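PDB 4KRR: Wnt inhibitor of Dorsal protein from Drosophila melanogaster, which probably acts as a secreted Wnt-family ligand that binds frizzled seven-transmembrane receptors and signals through them to genes in the nucleus. Local coordinates for residues 5-9 with 103-108; 11-16 with 65-70; 97-101 with 126-130. All blocks are in the same frame, centred on the assembly; numbering follows the deposited sequence.

Interaction 1 of 3, residues 5-9 with 103-108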
ATOM      1  N   PRO A   5     -10.331  18.090  -7.889  1.00 86.87           N
ATOM      2  CA  PRO A   5      -9.569  17.575  -9.034  1.00 89.29           C
ATOM      3  C   PRO A   5      -8.314  16.821  -8.586  1.00 93.93           C
ATOM      4  O   PRO A   5      -7.547  17.328  -7.765  1.00104.99           O
ATOM      5  CB  PRO A   5      -9.206  18.841  -9.824  1.00 85.51           C
ATOM      6  CG  PRO A   5      -9.295  19.957  -8.835  1.00 85.87           C
ATOM      7  CD  PRO A   5     -10.365  19.561  -7.851  1.00 86.52           C
ATOM      8  N   LEU A   6      -8.131  15.613  -9.113  1.00 81.17           N
ATOM      9  CA  LEU A   6      -7.041  14.740  -8.700  1.00 83.48           C
ATOM     10  C   LEU A   6      -5.658  15.323  -8.981  1.00 86.68           C
ATOM     11  O   LEU A   6      -5.335  15.659 -10.119  1.00 90.10           O
ATOM     12  CB  LEU A   6      -7.167  13.367  -9.370  1.00 77.85           C
ATOM     13  CG  LEU A   6      -5.969  12.427  -9.238  1.00 70.47           C
ATOM     14  CD1 LEU A   6      -5.705  12.092  -7.778  1.00 76.24           C
ATOM     15  CD2 LEU A   6      -6.205  11.164 -10.049  1.00 71.66           C
ATOM     16  N   SER A   7      -4.849  15.434  -7.931  1.00 77.82           N
ATOM     17  CA  SER A   7      -3.459  15.857  -8.059  1.00 62.60           C
ATOM     18  C   SER A   7      -2.539  14.749  -7.567  1.00 71.90           C
ATOM     19  O   SER A   7      -2.499  14.450  -6.374  1.00 81.29           O
ATOM     20  CB  SER A   7      -3.208  17.129  -7.250  1.00 73.73           C
ATOM     21  OG  SER A   7      -1.825  17.442  -7.221  1.00 86.17           O
ATOM     22  N   TRP A   8      -1.800  14.138  -8.487  1.00 62.84           N
ATOM     23  CA  TRP A   8      -0.910  13.040  -8.128  1.00 59.79           C
ATOM     24  C   TRP A   8       0.268  13.504  -7.279  1.00 63.63           C
ATOM     25  O   TRP A   8       0.863  12.713  -6.548  1.00 74.97           O
ATOM     26  CB  TRP A   8      -0.425  12.297  -9.374  1.00 51.87           C
ATOM     27  CG  TRP A   8      -1.433  11.320  -9.900  1.00 61.85           C
ATOM     28  CD1 TRP A   8      -2.187  11.447 -11.030  1.00 62.20           C
ATOM     29  CD2 TRP A   8      -1.807  10.071  -9.305  1.00 66.58           C
ATOM     30  NE1 TRP A   8      -3.002  10.350 -11.180  1.00 63.74           N
ATOM     31  CE2 TRP A   8      -2.789   9.492 -10.133  1.00 65.21           C
ATOM     32  CE3 TRP A   8      -1.405   9.386  -8.154  1.00 57.35           C
ATOM     33  CZ2 TRP A   8      -3.375   8.260  -9.848  1.00 62.21           C
ATOM     34  CZ3 TRP A   8      -1.988   8.163  -7.872  1.00 56.06           C
ATOM     35  CH2 TRP A   8      -2.962   7.613  -8.715  1.00 58.78           C
ATOM     36  N   GLU A   9       0.596  14.787  -7.373  1.00 58.77           N
ATOM     37  CA  GLU A   9       1.674  15.362  -6.576  1.00 69.72           C
ATOM     38  C   GLU A   9       1.321  15.365  -5.090  1.00 73.77           C
ATOM     39  O   GLU A   9       2.141  15.008  -4.246  1.00 65.97           O
ATOM     40  CB  GLU A   9       1.987  16.782  -7.049  1.00 77.80           C
ATOM     41  CG  GLU A   9       3.005  17.517  -6.190  1.00 86.35           C
ATOM     42  CD  GLU A   9       3.340  18.894  -6.733  1.00 97.61           C
ATOM     43  OE1 GLU A   9       3.778  18.982  -7.899  1.00 94.64           O
ATOM     44  OE2 GLU A   9       3.164  19.887  -5.995  1.00104.78           O
ATOM     45  N   GLN A 103      -6.729   3.433 -10.853  1.00 50.41           N
ATOM     46  CA  GLN A 103      -6.116   4.729 -11.125  1.00 54.54           C
ATOM     47  C   GLN A 103      -4.613   4.681 -10.856  1.00 49.88           C
ATOM     48  O   GLN A 103      -3.832   5.389 -11.494  1.00 50.37           O
ATOM     49  CB  GLN A 103      -6.772   5.836 -10.295  1.00 63.47           C
ATOM     50  CG  GLN A 103      -8.267   5.992 -10.541  1.00 81.94           C
ATOM     51  CD  GLN A 103      -8.752   7.416 -10.345  1.00 92.97           C
ATOM     52  OE1 GLN A 103      -7.996   8.372 -10.525  1.00 94.21           O
ATOM     53  NE2 GLN A 103     -10.020   7.563  -9.979  1.00 96.70           N
ATOM     54  N   TYR A 104      -4.215   3.835  -9.911  1.00 46.02           N
ATOM     55  CA  TYR A 104      -2.804   3.650  -9.605  1.00 45.44           C
ATOM     56  C   TYR A 104      -2.101   2.944 -10.758  1.00 45.68           C
ATOM     57  O   TYR A 104      -1.018   3.351 -11.175  1.00 52.34           O
ATOM     58  CB  TYR A 104      -2.625   2.855  -8.307  1.00 44.14           C
ATOM     59  CG  TYR A 104      -1.178   2.710  -7.877  1.00 46.58           C
ATOM     60  CD1 TYR A 104      -0.389   1.671  -8.357  1.00 48.67           C
ATOM     61  CD2 TYR A 104      -0.600   3.616  -6.994  1.00 44.03           C
ATOM     62  CE1 TYR A 104       0.932   1.538  -7.974  1.00 49.59           C
ATOM     63  CE2 TYR A 104       0.723   3.489  -6.602  1.00 45.43           C
ATOM     64  CZ  TYR A 104       1.483   2.448  -7.098  1.00 48.02           C
ATOM     65  OH  TYR A 104       2.798   2.311  -6.717  1.00 49.13           O
ATOM     66  N   GLU A 105      -2.720   1.881 -11.267  1.00 42.08           N
ATOM     67  CA  GLU A 105      -2.134   1.096 -12.348  1.00 47.31           C
ATOM     68  C   GLU A 105      -2.152   1.876 -13.660  1.00 50.77           C
ATOM     69  O   GLU A 105      -1.430   1.549 -14.598  1.00 66.09           O
ATOM     70  CB  GLU A 105      -2.868  -0.240 -12.510  1.00 50.09           C
ATOM     71  CG  GLU A 105      -2.170  -1.232 -13.436  1.00 54.24           C
ATOM     72  CD  GLU A 105      -2.940  -2.528 -13.599  1.00 66.70           C
ATOM     73  OE1 GLU A 105      -4.030  -2.655 -13.003  1.00 76.59           O
ATOM     74  OE2 GLU A 105      -2.452  -3.422 -14.323  1.00 71.19           O
ATOM     75  N   LYS A 106      -2.985   2.909 -13.719  1.00 56.56           N
ATOM     76  CA  LYS A 106      -3.029   3.782 -14.881  1.00 45.80           C
ATOM     77  C   LYS A 106      -1.869   4.765 -14.836  1.00 58.39           C
ATOM     78  O   LYS A 106      -1.111   4.890 -15.798  1.00 62.15           O
ATOM     79  CB  LYS A 106      -4.343   4.557 -14.919  1.00 59.58           C
ATOM     80  CG  LYS A 106      -5.212   4.270 -16.129  1.00 73.24           C
ATOM     81  CD  LYS A 106      -6.110   3.070 -15.889  1.00 84.00           C
ATOM     82  CE  LYS A 106      -7.271   3.056 -16.869  1.00 91.95           C
ATOM     83  NZ  LYS A 106      -8.285   2.025 -16.516  1.00 93.78           N
ATOM     84  N   HIS A 107      -1.743   5.465 -13.712  1.00 54.22           N
ATOM     85  CA  HIS A 107      -0.700   6.469 -13.544  1.00 53.71           C
ATOM     86  C   HIS A 107       0.668   5.805 -13.556  1.00 57.51           C
ATOM     87  O   HIS A 107       1.447   5.980 -14.492  1.00 69.95           O
ATOM     88  CB  HIS A 107      -0.902   7.236 -12.236  1.00 52.75           C
ATOM     89  CG  HIS A 107       0.012   8.411 -12.076  1.00 60.63           C
ATOM     90  ND1 HIS A 107      -0.022   9.501 -12.919  1.00 65.47           N
ATOM     91  CD2 HIS A 107       0.983   8.668 -11.168  1.00 63.21           C
ATOM     92  CE1 HIS A 107       0.890  10.378 -12.538  1.00 65.87           C
ATOM     93  NE2 HIS A 107       1.514   9.897 -11.479  1.00 63.59           N
ATOM     94  N   PHE A 108       0.953   5.039 -12.510  1.00 58.69           N
ATOM     95  CA  PHE A 108       2.173   4.251 -12.462  1.00 55.70           C
ATOM     96  C   PHE A 108       1.967   3.015 -13.322  1.00 48.46           C
ATOM     97  O   PHE A 108       0.835   2.667 -13.646  1.00 65.58           O
ATOM     98  CB  PHE A 108       2.508   3.867 -11.022  1.00 52.27           C
ATOM     99  CG  PHE A 108       2.563   5.038 -10.084  1.00 61.38           C
ATOM    100  CD1 PHE A 108       3.729   5.769  -9.934  1.00 62.03           C
ATOM    101  CD2 PHE A 108       1.443   5.414  -9.357  1.00 61.85           C
ATOM    102  CE1 PHE A 108       3.782   6.851  -9.073  1.00 59.21           C
ATOM    103  CE2 PHE A 108       1.487   6.495  -8.494  1.00 50.27           C
ATOM    104  CZ  PHE A 108       2.658   7.214  -8.352  1.00 58.07           C
TER
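Trp8 lays its indole over the imidazole of His107. The five-membered ring of Trp8 and the His107 ring stack face to face, with centroids 3.6 Å apart and planes only 5° from parallel. Each ring also takes a methylene of the other residue over its face. CB of Trp8 lies 4.1 Å from the centroid of the His107 ring, and CB of His107 lies 3.9 Å from the centroid of the six-membered ring of Trp8. Phe108 adds an offset edge-to-face pair: its edge points at the face of Trp8, with the planes at 85°. The three rings form an aromatic cluster. Trp8 has the largest share of the buried surface, 116 of 251 Å², and its CZ2 reaches 3.3 Å from the backbone O of Gln103. That O already accepts a hydrogen bond from the backbone N of His107. Beside the indole, Leu6 CD2 meets Gln103 OE1 at 3.4 Å. No hydrogen bond joins the two segments, so the contact rests on ring stacking and packing. It lies near the surface of the helical N-terminal domain. Here the start of helix 8-26, with Ser7 at its N-cap position, meets the end of helix 97-107. Leu70 of helix 53-75 touches both Leu6 and Trp8.

Interaction 2 of 3, residues 11-16 with 65-70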
ATOM      1  N   ILE A  11      -1.205  13.563  -3.638  1.00 60.32           N
ATOM      2  CA  ILE A  11      -1.502  12.197  -3.219  1.00 59.99           C
ATOM      3  C   ILE A  11      -0.224  11.431  -2.889  1.00 59.44           C
ATOM      4  O   ILE A  11      -0.113  10.817  -1.825  1.00 54.62           O
ATOM      5  CB  ILE A  11      -2.294  11.436  -4.300  1.00 54.46           C
ATOM      6  CG1 ILE A  11      -3.697  12.028  -4.440  1.00 61.39           C
ATOM      7  CG2 ILE A  11      -2.390   9.961  -3.955  1.00 63.46           C
ATOM      8  CD1 ILE A  11      -4.545  11.878  -3.192  1.00 67.11           C
ATOM      9  N   THR A  12       0.739  11.481  -3.804  1.00 51.91           N
ATOM     10  CA  THR A  12       2.027  10.821  -3.614  1.00 49.80           C
ATOM     11  C   THR A  12       2.769  11.395  -2.412  1.00 50.95           C
ATOM     12  O   THR A  12       3.338  10.655  -1.612  1.00 46.42           O
ATOM     13  CB  THR A  12       2.914  10.948  -4.871  1.00 50.51           C
ATOM     14  OG1 THR A  12       2.249  10.345  -5.989  1.00 49.35           O
ATOM     15  CG2 THR A  12       4.256  10.264  -4.658  1.00 47.48           C
ATOM     16  N   GLY A  13       2.755  12.720  -2.295  1.00 47.44           N
ATOM     17  CA  GLY A  13       3.400  13.401  -1.186  1.00 55.11           C
ATOM     18  C   GLY A  13       2.908  12.932   0.170  1.00 53.79           C
ATOM     19  O   GLY A  13       3.704  12.572   1.037  1.00 52.18           O
ATOM     20  N   LYS A  14       1.587  12.930   0.347  1.00 55.80           N
ATOM     21  CA  LYS A  14       0.975  12.488   1.597  1.00 59.98           C
ATOM     22  C   LYS A  14       1.187  10.995   1.800  1.00 52.72           C
ATOM     23  O   LYS A  14       1.438  10.541   2.918  1.00 52.93           O
ATOM     24  CB  LYS A  14      -0.524  12.810   1.624  1.00 64.09           C
ATOM     25  CG  LYS A  14      -0.859  14.298   1.707  1.00 74.46           C
ATOM     26  CD  LYS A  14      -2.355  14.530   1.926  1.00 81.81           C
ATOM     27  CE  LYS A  14      -3.192  14.008   0.766  1.00 82.93           C
ATOM     28  NZ  LYS A  14      -4.663  14.103   1.024  1.00 94.91           N
ATOM     29  N   GLY A  15       1.088  10.232   0.716  1.00 47.11           N
ATOM     30  CA  GLY A  15       1.315   8.800   0.778  1.00 50.11           C
ATOM     31  C   GLY A  15       2.712   8.437   1.248  1.00 52.05           C
ATOM     32  O   GLY A  15       2.873   7.631   2.163  1.00 46.86           O
ATOM     33  N   LEU A  16       3.723   9.037   0.626  1.00 49.88           N
ATOM     34  CA  LEU A  16       5.113   8.746   0.971  1.00 45.04           C
ATOM     35  C   LEU A  16       5.469   9.172   2.396  1.00 46.40           C
ATOM     36  O   LEU A  16       6.292   8.533   3.052  1.00 43.85           O
ATOM     37  CB  LEU A  16       6.070   9.393  -0.034  1.00 46.09           C
ATOM     38  CG  LEU A  16       5.976   8.865  -1.465  1.00 42.42           C
ATOM     39  CD1 LEU A  16       7.049   9.487  -2.345  1.00 53.26           C
ATOM     40  CD2 LEU A  16       6.067   7.348  -1.486  1.00 48.32           C
ATOM     41  N   ALA A  65       0.410   2.962   0.784  1.00 37.43           N
ATOM     42  CA  ALA A  65       0.086   4.232   1.426  1.00 36.69           C
ATOM     43  C   ALA A  65      -0.547   5.207   0.444  1.00 38.61           C
ATOM     44  O   ALA A  65      -1.424   5.988   0.809  1.00 42.61           O
ATOM     45  CB  ALA A  65       1.327   4.840   2.053  1.00 41.44           C
ATOM     46  N   ILE A  66      -0.096   5.160  -0.803  1.00 42.35           N
ATOM     47  CA  ILE A  66      -0.635   6.025  -1.842  1.00 38.15           C
ATOM     48  C   ILE A  66      -2.068   5.626  -2.183  1.00 39.70           C
ATOM     49  O   ILE A  66      -2.945   6.483  -2.315  1.00 43.63           O
ATOM     50  CB  ILE A  66       0.249   5.998  -3.110  1.00 34.55           C
ATOM     51  CG1 ILE A  66       1.607   6.642  -2.817  1.00 37.45           C
ATOM     52  CG2 ILE A  66      -0.432   6.721  -4.263  1.00 37.88           C
ATOM     53  CD1 ILE A  66       2.564   6.617  -3.990  1.00 35.43           C
ATOM     54  N   VAL A  67      -2.301   4.323  -2.312  1.00 38.15           N
ATOM     55  CA  VAL A  67      -3.633   3.805  -2.616  1.00 35.37           C
ATOM     56  C   VAL A  67      -4.593   4.020  -1.444  1.00 36.67           C
ATOM     57  O   VAL A  67      -5.758   4.371  -1.637  1.00 40.06           O
ATOM     58  CB  VAL A  67      -3.584   2.309  -3.007  1.00 41.26           C
ATOM     59  CG1 VAL A  67      -4.989   1.750  -3.187  1.00 40.20           C
ATOM     60  CG2 VAL A  67      -2.766   2.119  -4.283  1.00 38.59           C
ATOM     61  N   HIS A  68      -4.091   3.818  -0.228  1.00 35.90           N
ATOM     62  CA  HIS A  68      -4.876   4.059   0.978  1.00 31.77           C
ATOM     63  C   HIS A  68      -5.291   5.525   1.050  1.00 41.98           C
ATOM     64  O   HIS A  68      -6.428   5.844   1.398  1.00 48.27           O
ATOM     65  CB  HIS A  68      -4.067   3.679   2.223  1.00 35.73           C
ATOM     66  CG  HIS A  68      -4.854   3.708   3.497  1.00 44.27           C
ATOM     67  ND1 HIS A  68      -5.123   4.874   4.181  1.00 43.22           N
ATOM     68  CD2 HIS A  68      -5.413   2.710   4.222  1.00 45.21           C
ATOM     69  CE1 HIS A  68      -5.822   4.595   5.267  1.00 45.34           C
ATOM     70  NE2 HIS A  68      -6.010   3.289   5.317  1.00 44.56           N
ATOM     71  N   THR A  69      -4.360   6.412   0.713  1.00 47.66           N
ATOM     72  CA  THR A  69      -4.629   7.844   0.717  1.00 50.52           C
ATOM     73  C   THR A  69      -5.658   8.197  -0.352  1.00 56.69           C
ATOM     74  O   THR A  69      -6.600   8.949  -0.096  1.00 50.54           O
ATOM     75  CB  THR A  69      -3.342   8.661   0.479  1.00 57.38           C
ATOM     76  OG1 THR A  69      -2.399   8.384   1.522  1.00 59.59           O
ATOM     77  CG2 THR A  69      -3.645  10.153   0.461  1.00 57.28           C
ATOM     78  N   LEU A  70      -5.476   7.638  -1.546  1.00 50.90           N
ATOM     79  CA  LEU A  70      -6.365   7.902  -2.672  1.00 52.08           C
ATOM     80  C   LEU A  70      -7.771   7.366  -2.420  1.00 48.07           C
ATOM     81  O   LEU A  70      -8.762   8.031  -2.720  1.00 49.33           O
ATOM     82  CB  LEU A  70      -5.793   7.304  -3.961  1.00 47.88           C
ATOM     83  CG  LEU A  70      -6.655   7.448  -5.216  1.00 55.42           C
ATOM     84  CD1 LEU A  70      -6.934   8.915  -5.512  1.00 55.93           C
ATOM     85  CD2 LEU A  70      -5.995   6.769  -6.410  1.00 55.52           C
TER
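Ile11 and Ile66 each have 76 Å² covered by this contact, and Thr69 follows with 67 Å². Ile66 is a knob in a hole formed by Ile11, Thr12, Gly15 and Leu16. Its CG2 meets Ile11 CG2 at 3.8 Å, and its CD1 reaches Thr12 CG2 at 4.1 Å. Gly15 is the floor of the hole. A CB there would clash with Ile66 CG1, which lies 4.2 Å from Gly15 CA. The bare backbone lets the CA atoms of Gly15 and Ile66 come within 4.3 Å. It also lets Ala65 CB approach Gly15 O to 3.2 Å. Ile11 reaches along segment 65-70, placing CD1 4.1 Å from Thr69 CG2 and CG2 4.3 Å from Leu70 CB. Thr69 turns its hydroxyl back to its own helix, where OG1 donates to Ala65 O at 2.7 Å. Its CG2 also packs on Lys14 CE at 3.9 Å, while Lys14 NZ forms a salt bridge with Asp73 one turn further on. The segment axes pass 7.9 Å apart, with 119° between their directions. This is a close glycine-mediated helix crossing with knob-into-hole packing, and it joins helices 8-26 and 53-75 in the helical N-terminal domain of the Wnt fold.

Interaction 3 of 3, residues 97-101 with 126-130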
ATOM      1  N   PRO A  97     -11.338   0.655  -2.723  1.00 54.23           N
ATOM      2  CA  PRO A  97      -9.909   0.430  -2.969  1.00 44.93           C
ATOM      3  C   PRO A  97      -9.622  -0.098  -4.372  1.00 47.79           C
ATOM      4  O   PRO A  97      -8.575   0.214  -4.936  1.00 38.98           O
ATOM      5  CB  PRO A  97      -9.529  -0.617  -1.913  1.00 38.29           C
ATOM      6  CG  PRO A  97     -10.812  -1.285  -1.550  1.00 46.02           C
ATOM      7  CD  PRO A  97     -11.865  -0.229  -1.668  1.00 49.55           C
ATOM      8  N   THR A  98     -10.540  -0.880  -4.927  1.00 42.33           N
ATOM      9  CA  THR A  98     -10.358  -1.424  -6.269  1.00 46.04           C
ATOM     10  C   THR A  98     -10.329  -0.313  -7.320  1.00 53.14           C
ATOM     11  O   THR A  98      -9.513  -0.345  -8.243  1.00 53.14           O
ATOM     12  CB  THR A  98     -11.448  -2.456  -6.610  1.00 49.92           C
ATOM     13  OG1 THR A  98     -11.360  -3.555  -5.695  1.00 42.35           O
ATOM     14  CG2 THR A  98     -11.274  -2.974  -8.031  1.00 41.39           C
ATOM     15  N   LYS A  99     -11.214   0.669  -7.169  1.00 45.38           N
ATOM     16  CA  LYS A  99     -11.228   1.830  -8.052  1.00 47.91           C
ATOM     17  C   LYS A  99      -9.895   2.570  -7.975  1.00 56.64           C
ATOM     18  O   LYS A  99      -9.344   2.986  -8.996  1.00 49.28           O
ATOM     19  CB  LYS A  99     -12.367   2.781  -7.680  1.00 53.88           C
ATOM     20  CG  LYS A  99     -13.761   2.194  -7.834  1.00 64.41           C
ATOM     21  CD  LYS A  99     -14.084   1.908  -9.289  1.00 74.47           C
ATOM     22  CE  LYS A  99     -15.545   1.528  -9.460  1.00 79.16           C
ATOM     23  NZ  LYS A  99     -16.454   2.618  -9.006  1.00 82.85           N
ATOM     24  N   ALA A 100      -9.385   2.722  -6.756  1.00 40.12           N
ATOM     25  CA  ALA A 100      -8.125   3.418  -6.522  1.00 50.14           C
ATOM     26  C   ALA A 100      -6.944   2.641  -7.092  1.00 50.48           C
ATOM     27  O   ALA A 100      -6.010   3.228  -7.637  1.00 49.67           O
ATOM     28  CB  ALA A 100      -7.930   3.671  -5.038  1.00 36.74           C
ATOM     29  N   LEU A 101      -6.991   1.319  -6.961  1.00 43.49           N
ATOM     30  CA  LEU A 101      -5.956   0.454  -7.522  1.00 42.64           C
ATOM     31  C   LEU A 101      -5.873   0.563  -9.047  1.00 48.28           C
ATOM     32  O   LEU A 101      -4.817   0.344  -9.638  1.00 49.37           O
ATOM     33  CB  LEU A 101      -6.203  -0.999  -7.120  1.00 39.83           C
ATOM     34  CG  LEU A 101      -5.805  -1.360  -5.691  1.00 43.74           C
ATOM     35  CD1 LEU A 101      -6.344  -2.730  -5.322  1.00 42.72           C
ATOM     36  CD2 LEU A 101      -4.291  -1.316  -5.546  1.00 36.71           C
ATOM     37  N   LEU A 126      -4.913  -4.863  -0.015  1.00 30.36           N
ATOM     38  CA  LEU A 126      -5.778  -3.707   0.193  1.00 39.15           C
ATOM     39  C   LEU A 126      -7.243  -4.041  -0.057  1.00 44.81           C
ATOM     40  O   LEU A 126      -8.134  -3.419   0.519  1.00 47.67           O
ATOM     41  CB  LEU A 126      -5.341  -2.550  -0.705  1.00 39.15           C
ATOM     42  CG  LEU A 126      -3.945  -2.006  -0.402  1.00 45.99           C
ATOM     43  CD1 LEU A 126      -3.495  -1.049  -1.489  1.00 54.68           C
ATOM     44  CD2 LEU A 126      -3.927  -1.324   0.956  1.00 50.99           C
ATOM     45  N   GLN A 127      -7.488  -5.025  -0.916  1.00 41.20           N
ATOM     46  CA  GLN A 127      -8.849  -5.453  -1.209  1.00 34.98           C
ATOM     47  C   GLN A 127      -9.437  -6.259  -0.057  1.00 41.77           C
ATOM     48  O   GLN A 127     -10.649  -6.264   0.149  1.00 57.67           O
ATOM     49  CB  GLN A 127      -8.899  -6.256  -2.509  1.00 36.89           C
ATOM     50  CG  GLN A 127      -8.756  -5.402  -3.759  1.00 38.81           C
ATOM     51  CD  GLN A 127      -8.737  -6.225  -5.030  1.00 45.67           C
ATOM     52  OE1 GLN A 127      -8.140  -7.300  -5.079  1.00 50.18           O
ATOM     53  NE2 GLN A 127      -9.400  -5.726  -6.067  1.00 44.00           N
ATOM     54  N   ARG A 128      -8.577  -6.936   0.695  1.00 43.53           N
ATOM     55  CA  ARG A 128      -9.032  -7.694   1.855  1.00 50.02           C
ATOM     56  C   ARG A 128      -8.702  -6.967   3.157  1.00 44.27           C
ATOM     57  O   ARG A 128      -8.703  -7.567   4.232  1.00 40.92           O
ATOM     58  CB  ARG A 128      -8.438  -9.106   1.855  1.00 55.55           C
ATOM     59  CG  ARG A 128      -6.933  -9.153   2.013  1.00 52.58           C
ATOM     60  CD  ARG A 128      -6.443 -10.584   2.150  1.00 57.43           C
ATOM     61  NE  ARG A 128      -5.005 -10.639   2.396  1.00 66.71           N
ATOM     62  CZ  ARG A 128      -4.085 -10.703   1.440  1.00 57.07           C
ATOM     63  NH1 ARG A 128      -4.452 -10.723   0.165  1.00 53.36           N
ATOM     64  NH2 ARG A 128      -2.798 -10.748   1.756  1.00 51.50           N
ATOM     65  N   SER A 129      -8.427  -5.670   3.052  1.00 34.87           N
ATOM     66  CA  SER A 129      -8.123  -4.850   4.222  1.00 42.66           C
ATOM     67  C   SER A 129      -9.290  -3.932   4.572  1.00 46.88           C
ATOM     68  O   SER A 129      -9.104  -2.869   5.166  1.00 42.44           O
ATOM     69  CB  SER A 129      -6.860  -4.017   3.985  1.00 37.17           C
ATOM     70  OG  SER A 129      -5.709  -4.839   3.914  1.00 51.98           O
ATOM     71  N   LEU A 130     -10.495  -4.345   4.200  1.00 43.65           N
ATOM     72  CA  LEU A 130     -11.684  -3.553   4.481  1.00 38.67           C
ATOM     73  C   LEU A 130     -12.280  -3.873   5.847  1.00 35.67           C
ATOM     74  O   LEU A 130     -12.450  -5.036   6.209  1.00 42.25           O
ATOM     75  CB  LEU A 130     -12.744  -3.758   3.398  1.00 34.60           C
ATOM     76  CG  LEU A 130     -12.529  -3.033   2.070  1.00 43.75           C
ATOM     77  CD1 LEU A 130     -13.667  -3.348   1.117  1.00 48.04           C
ATOM     78  CD2 LEU A 130     -12.412  -1.531   2.289  1.00 38.35           C
TER
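The polar part of this contact is a single hydrogen bond. Gln127 NE2 donates to Thr98 OG1 at 2.9 Å, with an N-H...O angle of 159°. The bond is short and nearly straight. It links the first turn of helix 97-107 to the last turn of helix 113-127. Apolar contacts make up much of the rest. Leu101 CD2 meets Leu126 CD1 at 4.1 Å, and Leu101 CD1 lies 3.9 Å from Gln127 CG. The aliphatic part of Gln127 thus packs on leucine while its amide reaches Thr98. Pro97 CG lies 4.2 Å from Leu130 CD2. Leu130 begins strand 130-136, so Pro97 packs on residues from both the helix end and the strand start. A further packing contact involves backbone: Pro97 CB sits 4.0 Å from Leu126 O. Between helix and strand, Arg128 leaves helical geometry, and the turn returns the chain to Pro97 at Leu130. Ser129 holds this turn with a hydrogen bond from its side chain to Leu125 and a backbone hydrogen bond to Lys156. On the inner side, Leu101 and Leu126 both touch Val67 of helix 53-75, and Leu126 also touches Ile161 of helix 158-170. The chemistry implies a mainly apolar contact, with one uncharged hydrogen bond at its more exposed side and no salt bridge between the segments.

How the interactions relate
Three contacts tie four helices of the N-terminal domain together. Interactions 1 and 2 share helix 8-26, and their centres are about 10 Å apart. Trp8 CH2 packs on Leu70 CD2 at 3.9 Å, and Leu6 CD1 on Ile11 CG1 at 3.9 Å. Interactions 1 and 3 use successive parts of helix 97-107, with centres about 15 Å apart and no direct touch beyond that chain link. Helix 53-75 bridges interactions 2 and 3, where Val67 CG1 meets Leu126 CD1 at 3.6 Å. Along the chain, interaction 2 is nested within interaction 1. The sodium ion, bound at Cys74, Ile79 and Cys82, lies about 8 Å from the Leu70 side chain and about 13 Å from that of Pro97.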